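Local coordinates for transaminase (Bacillus megaterium, PDB 5G0A), which probably transfers amino groups between amines and carbonyl compounds, with S-selectivity, using pyridoxal-5'-phosphate as cofactor, at residues G83-T88 / G333-M338. Sequence-based numbering, arbitrary orientation.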
loop_
_atom_site.group_PDB
_atom_site.type_symbol
_atom_site.label_atom_id
_atom_site.label_comp_id
_atom_site.label_asym_id
_atom_site.label_seq_id
_atom_site.Cartn_x
_atom_site.Cartn_y
_atom_site.Cartn_z
ATOM N N GLY B 83 36.711 0.905 20.662
ATOM C CA GLY B 83 35.494 0.590 21.405
ATOM C C GLY B 83 34.211 0.991 20.691
ATOM O O GLY B 83 34.222 1.582 19.598
ATOM N N PHE B 84 33.101 0.674 21.344
ATOM C CA PHE B 84 31.789 1.010 20.807
ATOM C C PHE B 84 30.798 1.223 21.943
ATOM O O PHE B 84 30.721 0.404 22.860
ATOM C CB PHE B 84 31.287 -0.135 19.920
ATOM C CG PHE B 84 29.828 0.021 19.552
ATOM C CD1 PHE B 84 29.455 1.021 18.651
ATOM C CD2 PHE B 84 28.845 -0.763 20.158
ATOM C CE1 PHE B 84 28.114 1.235 18.345
ATOM C CE2 PHE B 84 27.482 -0.553 19.847
ATOM C CZ PHE B 84 27.134 0.445 18.935
ATOM N N VAL B 85 30.032 2.308 21.870
ATOM C CA VAL B 85 28.821 2.430 22.699
ATOM C C VAL B 85 27.673 2.861 21.798
ATOM O O VAL B 85 27.901 3.567 20.800
ATOM C CB VAL B 85 28.960 3.419 23.894
ATOM C CG1 VAL B 85 29.979 2.896 24.913
ATOM C CG2 VAL B 85 29.277 4.837 23.428
ATOM N N TRP B 86 26.458 2.434 22.144
ATOM C CA TRP B 86 25.306 2.822 21.352
ATOM C C TRP B 86 24.691 4.112 21.868
ATOM O O TRP B 86 25.190 4.709 22.837
ATOM C CB TRP B 86 24.272 1.700 21.215
ATOM C CG TRP B 86 23.432 1.332 22.417
ATOM C CD1 TRP B 86 23.817 0.610 23.519
ATOM C CD2 TRP B 86 22.040 1.602 22.584
ATOM N NE1 TRP B 86 22.752 0.406 24.356
ATOM C CE2 TRP B 86 21.648 1.019 23.818
ATOM C CE3 TRP B 86 21.076 2.286 21.809
ATOM C CZ2 TRP B 86 20.337 1.084 24.296
ATOM C CZ3 TRP B 86 19.755 2.376 22.310
ATOM C CH2 TRP B 86 19.413 1.775 23.554
ATOM N N ASP B 87 23.615 4.536 21.216
ATOM C CA ASP B 87 23.181 5.939 21.280
ATOM C C ASP B 87 22.638 6.343 22.649
ATOM O O ASP B 87 22.491 7.535 22.919
ATOM C CB ASP B 87 22.113 6.185 20.197
ATOM C CG ASP B 87 21.898 7.661 19.892
ATOM O OD1 ASP B 87 22.899 8.413 19.733
ATOM O OD2 ASP B 87 20.708 8.040 19.793
ATOM N N THR B 88 22.350 5.350 23.492
ATOM C CA THR B 88 21.837 5.579 24.870
ATOM C C THR B 88 22.957 6.128 25.775
ATOM O O THR B 88 22.693 6.717 26.838
ATOM C CB THR B 88 21.247 4.272 25.484
ATOM O OG1 THR B 88 20.406 4.601 26.597
ATOM C CG2 THR B 88 22.357 3.348 26.010
ATOM N N GLY B 333 25.569 7.013 15.901
ATOM C CA GLY B 333 26.394 7.751 16.855
ATOM C C GLY B 333 27.726 7.079 17.162
ATOM O O GLY B 333 28.431 7.492 18.091
ATOM N N HIS B 334 28.069 6.050 16.383
ATOM C CA HIS B 334 29.301 5.278 16.603
ATOM C C HIS B 334 30.462 6.196 16.982
ATOM O O HIS B 334 30.801 7.091 16.216
ATOM C CB HIS B 334 29.659 4.465 15.346
ATOM C CG HIS B 334 30.738 3.455 15.594
ATOM N ND1 HIS B 334 32.031 3.807 15.950
ATOM C CD2 HIS B 334 30.701 2.104 15.592
ATOM C CE1 HIS B 334 32.737 2.707 16.143
ATOM N NE2 HIS B 334 31.953 1.663 15.937
ATOM N N PRO B 335 31.073 5.991 18.178
ATOM C CA PRO B 335 31.980 7.050 18.669
ATOM C C PRO B 335 33.183 7.294 17.759
ATOM O O PRO B 335 33.655 8.418 17.653
ATOM C CB PRO B 335 32.402 6.547 20.068
ATOM C CG PRO B 335 32.162 5.066 20.030
ATOM C CD PRO B 335 30.933 4.890 19.149
ATOM N N VAL B 336 33.669 6.252 17.083
ATOM C CA VAL B 336 34.845 6.432 16.203
ATOM C C VAL B 336 34.434 7.133 14.903
ATOM O O VAL B 336 35.150 8.011 14.405
ATOM C CB VAL B 336 35.546 5.095 15.911
ATOM C CG1 VAL B 336 36.755 5.290 14.997
ATOM C CG2 VAL B 336 35.978 4.435 17.220
ATOM N N ALA B 337 33.256 6.773 14.372
ATOM C CA ALA B 337 32.708 7.528 13.227
ATOM C C ALA B 337 32.486 8.994 13.608
ATOM O O ALA B 337 32.749 9.894 12.790
ATOM C CB ALA B 337 31.400 6.898 12.736
ATOM N N MET B 338 32.042 9.242 14.844
ATOM C CA MET B 338 31.836 10.611 15.309
ATOM C C MET B 338 33.165 11.357 15.463
ATOM O O MET B 338 33.251 12.545 15.155
ATOM C CB MET B 338 31.029 10.677 16.614
ATOM C CG MET B 338 29.602 10.137 16.485
ATOM S SD MET B 338 28.571 11.121 15.372
ATOM C CE MET B 338 28.817 10.266 13.820
#
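The rings of F84 and H334 meet obliquely, their planes turned 42° apart, with F84 CD1 3.5 Å from H334 CD2. One face of the F84 ring carries the backbone N of W86, offset toward the rim; P335 CD approaches that ring obliquely, 4.2 Å from F84 CD1. At the edge of the imidazole, nearly in its plane, H334, at the N-cap of helix 335-350, accepts from V336 N at ND1 over 3.2 Å, a bent capping bond (141°). The ring's other nitrogen, NE2, is hydrogen-bonded to S303 O of the second subunit. An alanine in place of H334 would probably leave V336 N without its cap, S303 O of the neighbour without this partner, and a gap beside F84. Next along, P335 leans on backbone, its CD 3.7 Å from V85 O. No hydrogen bond joins the two segments, but the loop is gripped from across the interface as well, where Q66 OE1 of the second subunit accepts from F84 N. A capped helix start thus meets the loop between helices 69-78 and 92-105 at a subunit interface, the F84 side chain about 8 Å from a bound PLP, consistent with class-III aminotransferases, whose active sites form between subunits.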